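Local coordinates for Rod shape-determining protein (MreC) (Helicobacter pylori, PDB 5LP5), which binds penicillin-binding protein 2 in a core complex of bacterial cell wall synthesis and probably helps maintain rod cell shape, at residues V159-N164 with L178-I183; S215-Y220 with S224-N229; I137-K142 with N146-A151. All coordinates share one frame; numbering follows the deposited sequence.

Contact 1 (V159-N164 with L178-I183); sequences VMIGQN and LVVDFI
Inside the second of the two six-stranded antiparallel barrels of MreC, Val-159 and Ile-161 meet Val-180 and Ile-183 across the barrel interior. The strands they come from, 158-161 and 178-183, are not neighbours in the sheet, since strand 166-172 lies between them in its order. The axes of the short segments run nearly perpendicular, 83° between N-to-C directions, and approach no nearer than 9.0 Å. No hydrogen bond passes between the two segments, and side-chain methyl groups make all the contacts.

Val-159 and Val-180 reach toward each other tip to tip. A single methyl, CG2 of Val-159, sits against both branches of the opposing valine, 3.8 Å from Val-180 CG1 and 3.8 Å from Val-180 CG2. Val-159 can present this branch because CG1 stands anti to the carbonyl carbon (chi1 -62°), which places CG2 between the backbone N and the carbonyl carbon. Ile-161 uses only the end of its chain. Its CD1 lies 4.1 Å from Val-180 CG1, the two side chains sliding past each other in opposite directions, and 3.9 Å from CD1 of Ile-183, which it crosses at about a right angle. Val-180 CG1 is thus shared between Val-159 and Ile-161, while Ile-183 adds just its terminal methyl.

Around this group, Val-210 and Val-213 of strand 209-218 pack on Val-159 and Ile-161 respectively, and Leu-227 and Ala-225 of strand 223-228 touch Val-180 and Ile-183. On the same strand, Phe-182 packs on Pro-147 of the penicillin-binding protein 2 chain. All four contacting residues are buried and bring only hydrocarbon to the meeting, so the contact itself rests on apolar packing and the exclusion of water, while strand 166-172 hydrogen-bonds to both strands.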
# COMPACT_ATOMS: atom_id res chain seq x y z
N VAL C 159 16.78 7.60 -9.58
CA VAL C 159 17.76 6.51 -9.61
C VAL C 159 17.08 5.13 -9.51
O VAL C 159 15.90 5.03 -9.17
CB VAL C 159 18.79 6.65 -8.50
CG1 VAL C 159 19.58 7.94 -8.69
CG2 VAL C 159 18.14 6.57 -7.12
N MET C 160 17.84 4.09 -9.84
CA MET C 160 17.37 2.69 -9.74
C MET C 160 18.41 1.79 -9.07
O MET C 160 19.61 1.93 -9.30
CB MET C 160 17.01 2.13 -11.11
CG MET C 160 18.15 2.14 -12.13
SD MET C 160 17.49 1.74 -13.75
CE MET C 160 19.00 1.72 -14.70
N ILE C 161 17.95 0.86 -8.26
CA ILE C 161 18.80 0.06 -7.39
C ILE C 161 18.84 -1.40 -7.81
O ILE C 161 17.80 -2.02 -8.07
CB ILE C 161 18.32 0.14 -5.94
CG1 ILE C 161 18.36 1.59 -5.46
CG2 ILE C 161 19.18 -0.72 -5.02
CD1 ILE C 161 17.69 1.86 -4.13
N GLY C 162 20.04 -1.97 -7.86
CA GLY C 162 20.19 -3.40 -8.12
C GLY C 162 19.70 -3.84 -9.51
O GLY C 162 19.37 -3.02 -10.34
N GLN C 163 19.65 -5.14 -9.73
CA GLN C 163 19.31 -5.69 -11.05
C GLN C 163 17.83 -5.67 -11.35
O GLN C 163 17.44 -5.71 -12.50
CB GLN C 163 19.81 -7.12 -11.22
CG GLN C 163 21.31 -7.27 -10.97
CD GLN C 163 22.06 -8.11 -12.00
OE1 GLN C 163 23.20 -7.77 -12.34
NE2 GLN C 163 21.44 -9.20 -12.52
N ASN C 164 16.99 -5.61 -10.32
CA ASN C 164 15.55 -5.43 -10.51
C ASN C 164 15.16 -3.95 -10.63
O ASN C 164 13.97 -3.62 -10.69
CB ASN C 164 14.76 -6.10 -9.40
CG ASN C 164 14.95 -7.61 -9.42
OD1 ASN C 164 15.24 -8.23 -8.38
ND2 ASN C 164 14.82 -8.22 -10.60
N LEU C 178 24.12 11.24 1.11
CA LEU C 178 23.29 11.05 -0.06
C LEU C 178 22.30 9.94 0.19
O LEU C 178 22.68 8.87 0.59
CB LEU C 178 24.16 10.74 -1.29
CG LEU C 178 23.43 10.90 -2.61
CD1 LEU C 178 22.99 12.34 -2.77
CD2 LEU C 178 24.32 10.53 -3.77
N VAL C 179 21.02 10.19 -0.04
CA VAL C 179 19.98 9.22 0.30
C VAL C 179 19.10 8.94 -0.90
O VAL C 179 18.82 9.84 -1.69
CB VAL C 179 19.09 9.78 1.42
CG1 VAL C 179 17.89 8.87 1.66
CG2 VAL C 179 19.93 10.02 2.69
N VAL C 180 18.68 7.68 -1.06
CA VAL C 180 17.59 7.36 -1.98
C VAL C 180 16.31 7.24 -1.17
O VAL C 180 16.20 6.42 -0.25
CB VAL C 180 17.82 6.06 -2.76
CG1 VAL C 180 16.66 5.79 -3.69
CG2 VAL C 180 19.13 6.11 -3.53
N ASP C 181 15.34 8.04 -1.53
CA ASP C 181 14.08 8.13 -0.81
C ASP C 181 12.94 7.51 -1.62
O ASP C 181 13.08 7.31 -2.83
CB ASP C 181 13.78 9.61 -0.53
CG ASP C 181 14.03 9.99 0.90
OD1 ASP C 181 13.60 9.20 1.76
OD2 ASP C 181 14.64 11.07 1.14
N PHE C 182 11.86 7.22 -0.92
CA PHE C 182 10.57 6.84 -1.52
C PHE C 182 10.52 5.50 -2.26
O PHE C 182 9.84 5.35 -3.26
CB PHE C 182 10.03 7.97 -2.40
CG PHE C 182 10.09 9.32 -1.75
CD1 PHE C 182 9.63 9.54 -0.45
CD2 PHE C 182 10.69 10.37 -2.43
CE1 PHE C 182 9.73 10.79 0.13
CE2 PHE C 182 10.76 11.64 -1.87
CZ PHE C 182 10.28 11.85 -0.59
N ILE C 183 11.19 4.52 -1.70
CA ILE C 183 11.24 3.16 -2.23
C ILE C 183 10.09 2.32 -1.68
O ILE C 183 9.76 2.39 -0.49
CB ILE C 183 12.54 2.48 -1.80
CG1 ILE C 183 13.75 3.36 -2.15
CG2 ILE C 183 12.69 1.11 -2.41
CD1 ILE C 183 15.03 2.97 -1.44

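Contact 2 (S215-Y220 with S224-N229); sequences SIEDHY and SAVLKN
Four backbone hydrogen bonds join Ser-215 and Glu-217 to Val-226 and Ser-224 in two antiparallel hydrogen-bonded pairs. In the Glu-217 pair both bonds are firm: Ser-224 N lies 3.0 Å from Glu-217 O, and the reverse bond, Glu-217 N to Ser-224 O, is equally long. The Ser-215 pair is less even, since Val-226 N donates to Ser-215 O at 3.0 Å but Ser-215 N reaches Val-226 O only weakly, at 3.4 Å. Between them Ile-216 faces Ala-225 as a non-hydrogen-bonded pair, and the CA of each makes a CA-H...O contact with a carbonyl of the other strand.

On the face carrying Ser-215, Glu-217, Ser-224 and Val-226, His-219 NE2 donates to Glu-217 OE1 at 2.8 Å. The carboxylate accepts on its anti lone pair, 22° out of the imidazole plane, and this bond probably steadies both side chains, with the imidazole edge beside Ser-224. Ser-224 OG lies near the ring plane, 3.5 Å from His-219 CD2, while its hydrogen bond goes to Asp-181.

The other carboxylate oxygen, Glu-217 OE2, rests 3.7 Å from Val-226 CG2. Ser-215 OG, placed between its own backbone N and carbonyl carbon (chi1 71°), turns toward the same valine and comes 3.5 Å from Val-226 CB.

The two segments form the end of the beta hairpin of strands 209-218 and 223-228. On its other edge strand 223-228 is bonded to strand 178-183, and Tyr-222 of the hairpin turn stacks on His-219, while Tyr-220 packs on Pro-225 of the penicillin-binding protein 2 chain.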
# COMPACT_ATOMS: atom_id res chain seq x y z
N SER C 215 22.98 1.46 4.12
CA SER C 215 22.00 1.11 5.16
C SER C 215 20.60 1.44 4.64
O SER C 215 20.45 2.05 3.58
CB SER C 215 22.27 1.85 6.47
OG SER C 215 21.95 3.24 6.35
N ILE C 216 19.59 1.00 5.38
CA ILE C 216 18.21 1.06 4.93
C ILE C 216 17.27 1.41 6.09
O ILE C 216 17.21 0.69 7.06
CB ILE C 216 17.78 -0.30 4.35
CG1 ILE C 216 18.72 -0.68 3.18
CG2 ILE C 216 16.33 -0.24 3.92
CD1 ILE C 216 18.48 -2.04 2.55
N GLU C 217 16.54 2.51 5.96
CA GLU C 217 15.59 2.97 6.99
C GLU C 217 14.18 2.56 6.58
O GLU C 217 13.81 2.67 5.41
CB GLU C 217 15.62 4.50 7.12
CG GLU C 217 16.98 5.17 7.31
CD GLU C 217 16.95 6.68 6.98
OE1 GLU C 217 15.89 7.28 6.71
OE2 GLU C 217 18.00 7.34 6.96
N ASP C 218 13.41 2.07 7.54
CA ASP C 218 11.98 1.82 7.30
C ASP C 218 11.18 3.05 7.72
O ASP C 218 11.30 3.48 8.85
CB ASP C 218 11.53 0.59 8.09
CG ASP C 218 10.17 0.04 7.64
OD1 ASP C 218 9.81 0.15 6.43
OD2 ASP C 218 9.44 -0.48 8.52
N HIS C 219 10.38 3.60 6.81
CA HIS C 219 9.41 4.64 7.17
C HIS C 219 7.97 4.15 6.93
O HIS C 219 7.04 4.94 6.75
CB HIS C 219 9.64 5.90 6.37
CG HIS C 219 11.00 6.51 6.54
ND1 HIS C 219 11.39 7.20 7.66
CD2 HIS C 219 12.06 6.54 5.69
CE1 HIS C 219 12.64 7.61 7.52
NE2 HIS C 219 13.07 7.23 6.32
N TYR C 220 7.79 2.85 6.93
CA TYR C 220 6.46 2.20 6.90
C TYR C 220 5.73 2.23 5.54
O TYR C 220 5.43 1.15 4.98
CB TYR C 220 5.56 2.75 7.98
CG TYR C 220 6.26 2.86 9.32
CD1 TYR C 220 6.58 1.73 10.06
CD2 TYR C 220 6.64 4.10 9.82
CE1 TYR C 220 7.22 1.84 11.28
CE2 TYR C 220 7.27 4.22 11.04
CZ TYR C 220 7.56 3.09 11.77
OH TYR C 220 8.18 3.21 12.99
N SER C 224 13.97 4.08 2.76
CA SER C 224 15.05 4.90 2.25
C SER C 224 16.34 4.09 2.26
O SER C 224 16.46 3.13 3.00
CB SER C 224 15.26 6.13 3.15
OG SER C 224 14.23 7.09 3.03
N ALA C 225 17.29 4.51 1.43
CA ALA C 225 18.58 3.88 1.38
C ALA C 225 19.64 4.94 1.45
O ALA C 225 19.67 5.85 0.64
CB ALA C 225 18.74 3.08 0.09
N VAL C 226 20.52 4.82 2.42
CA VAL C 226 21.64 5.72 2.54
C VAL C 226 22.77 5.16 1.72
O VAL C 226 23.04 3.96 1.81
CB VAL C 226 22.10 5.86 4.00
CG1 VAL C 226 23.28 6.83 4.10
CG2 VAL C 226 20.94 6.32 4.87
N LEU C 227 23.44 6.01 0.95
CA LEU C 227 24.48 5.54 0.02
C LEU C 227 25.86 5.71 0.58
O LEU C 227 26.09 6.57 1.39
CB LEU C 227 24.40 6.28 -1.32
CG LEU C 227 23.04 6.25 -1.98
CD1 LEU C 227 23.14 6.84 -3.37
CD2 LEU C 227 22.51 4.84 -2.09
N LYS C 228 26.78 4.90 0.09
CA LYS C 228 28.20 5.10 0.30
C LYS C 228 28.87 5.08 -1.08
O LYS C 228 28.22 4.75 -2.07
CB LYS C 228 28.75 4.00 1.20
CG LYS C 228 28.61 2.59 0.63
CD LYS C 228 29.15 1.52 1.55
CE LYS C 228 28.55 0.15 1.19
NZ LYS C 228 29.00 -0.98 2.07
N ASN C 229 30.15 5.45 -1.16
CA ASN C 229 30.85 5.54 -2.44
C ASN C 229 30.15 6.46 -3.44
O ASN C 229 30.34 6.30 -4.66
CB ASN C 229 30.98 4.17 -3.08
CG ASN C 229 31.97 3.31 -2.39
OD1 ASN C 229 33.14 3.69 -2.29
ND2 ASN C 229 31.53 2.14 -1.89

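Contact 3 (I137-K142 with N146-A151); sequences IAVLEK and NGFLNA
Phe-148 and Ile-137 form the tight end of this contact, where two backbone hydrogen bonds tie them as an antiparallel pair. Phe-148 N donates to Ile-137 O at 2.7 Å, and Ile-137 N returns a nearly straight bond to Phe-148 O (2.9 Å, 176° at the hydrogen). Val-139 and Asn-146 make the second hydrogen-bonded pair, with Val-139 N 2.8 Å from Asn-146 O. Between the pairs Ala-138 lies opposite Gly-147, their CA atoms 4.2 Å apart; the glycine brings no side chain to this pair, and the methyl of Ala-138 lies against Asn-146 O.

The Phe-148 ring extends from its partner Ile-137 toward Val-139 and the hairpin turn. With CG anti to its carbonyl carbon (chi1 -52°), the ring brings its CE2 edge to Val-139 CG2 at 4.0 Å, the methyl lying near the ring plane. Meanwhile CG1 of Ile-137 approaches the Phe-148 backbone, 3.7 Å from its carbonyl O.

Together the segments build the beta hairpin of strands 134-141 and 144-149 in the first six-stranded antiparallel barrel, where strand 111-114 flanks one side and strand 125-129 the other. On the hairpin face of Ile-137 and Val-139, both residues also pack on Gln-139 of the penicillin-binding protein 2 chain, while the Phe-148 ring meets His-152 nearly parallel.

Toward the hairpin turn the contact becomes polar and looser. Glu-141 and Asn-146, both partly exposed, cross at about a right angle with carboxylate and amide planes 77° apart. Glu-141 OE1 stands 3.6 Å from Asn-146 ND2 and also lies near the plane of the Phe-148 ring, at its edge. The carboxylate has a stronger partner beyond the hairpin, a salt bridge from Glu-141 OE2 to Arg-154.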
# COMPACT_ATOMS: atom_id res chain seq x y z
N ILE C 137 23.18 18.36 -10.17
CA ILE C 137 22.41 18.91 -11.28
C ILE C 137 22.77 20.36 -11.51
O ILE C 137 23.45 20.97 -10.70
CB ILE C 137 20.89 18.84 -11.02
CG1 ILE C 137 20.49 19.76 -9.86
CG2 ILE C 137 20.46 17.40 -10.73
CD1 ILE C 137 19.02 19.78 -9.56
N ALA C 138 22.28 20.90 -12.61
CA ALA C 138 22.62 22.27 -13.01
C ALA C 138 21.41 22.96 -13.60
O ALA C 138 20.71 22.38 -14.42
CB ALA C 138 23.77 22.25 -14.02
N VAL C 139 21.20 24.20 -13.21
CA VAL C 139 20.09 24.99 -13.77
C VAL C 139 20.55 26.37 -14.22
O VAL C 139 21.32 27.04 -13.52
CB VAL C 139 18.95 25.21 -12.76
CG1 VAL C 139 17.70 25.67 -13.50
CG2 VAL C 139 18.68 23.94 -11.96
N LEU C 140 20.06 26.79 -15.38
CA LEU C 140 20.30 28.16 -15.85
C LEU C 140 19.20 29.05 -15.29
O LEU C 140 18.03 28.75 -15.47
CB LEU C 140 20.30 28.20 -17.37
CG LEU C 140 20.46 29.56 -18.03
CD1 LEU C 140 21.81 30.15 -17.70
CD2 LEU C 140 20.28 29.44 -19.54
N GLU C 141 19.58 30.10 -14.59
CA GLU C 141 18.62 31.07 -14.04
C GLU C 141 19.19 32.46 -14.21
O GLU C 141 20.34 32.72 -13.82
CB GLU C 141 18.33 30.83 -12.56
CG GLU C 141 17.51 29.58 -12.25
CD GLU C 141 17.58 29.15 -10.78
OE1 GLU C 141 18.62 29.38 -10.12
OE2 GLU C 141 16.60 28.56 -10.29
N LYS C 142 18.39 33.35 -14.79
CA LYS C 142 18.81 34.71 -15.07
C LYS C 142 20.24 34.76 -15.57
O LYS C 142 21.08 35.43 -15.00
CB LYS C 142 18.66 35.58 -13.84
CG LYS C 142 17.21 35.97 -13.59
CD LYS C 142 17.04 36.90 -12.39
CE LYS C 142 15.58 37.11 -12.04
NZ LYS C 142 14.99 35.89 -11.39
N ASN C 146 24.09 27.51 -12.71
CA ASN C 146 24.38 27.10 -11.34
C ASN C 146 24.36 25.60 -11.17
O ASN C 146 23.41 24.92 -11.60
CB ASN C 146 23.35 27.71 -10.40
CG ASN C 146 23.41 29.20 -10.36
OD1 ASN C 146 24.49 29.80 -10.43
ND2 ASN C 146 22.24 29.82 -10.24
N GLY C 147 25.39 25.08 -10.52
CA GLY C 147 25.47 23.65 -10.20
C GLY C 147 25.09 23.40 -8.75
O GLY C 147 25.68 23.97 -7.84
N PHE C 148 24.07 22.56 -8.55
CA PHE C 148 23.68 22.14 -7.21
C PHE C 148 24.06 20.68 -7.04
O PHE C 148 23.43 19.80 -7.62
CB PHE C 148 22.19 22.35 -6.99
CG PHE C 148 21.75 23.75 -7.30
CD1 PHE C 148 22.08 24.80 -6.45
CD2 PHE C 148 21.06 24.02 -8.45
CE1 PHE C 148 21.71 26.10 -6.75
CE2 PHE C 148 20.69 25.32 -8.76
CZ PHE C 148 21.01 26.36 -7.90
N LEU C 149 25.10 20.46 -6.26
CA LEU C 149 25.75 19.16 -6.18
C LEU C 149 25.02 18.20 -5.25
O LEU C 149 24.08 18.58 -4.56
CB LEU C 149 27.20 19.34 -5.71
CG LEU C 149 28.03 20.31 -6.56
CD1 LEU C 149 29.43 20.45 -6.01
CD2 LEU C 149 28.10 19.88 -8.02
N ASN C 150 25.47 16.95 -5.23
CA ASN C 150 24.87 15.91 -4.39
C ASN C 150 24.80 16.42 -2.94
O ASN C 150 25.76 16.95 -2.38
CB ASN C 150 25.67 14.60 -4.39
CG ASN C 150 25.41 13.72 -5.59
OD1 ASN C 150 24.31 13.72 -6.16
ND2 ASN C 150 26.42 12.92 -5.97
N ALA C 151 23.62 16.31 -2.36
CA ALA C 151 23.39 16.71 -0.96
C ALA C 151 23.02 18.16 -0.79
O ALA C 151 22.67 18.54 0.33
CB ALA C 151 24.56 16.34 -0.05

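How the contacts relate
Contacts 1 and 2 belong to one barrel and contact 3 to the other. The centres of contacts 1 and 2 are about 9 Å apart, because strands 178-183 and 223-228 are sheet neighbours: Val-180 N lies 2.7 Å from Ala-225 O, a probable hydrogen bond. Contact 3 lies on the opposite side of the chain's centre, about 22 Å from contact 1 and 25 Å from contact 2, centre to centre. It still meets contact 1 where the barrels adjoin, through Leu-178 CD2 at 3.8 Å from Asn-150 CG. Each of the three contacts has residues that reach the penicillin-binding protein 2 chain, so residues of both barrels touch that partner.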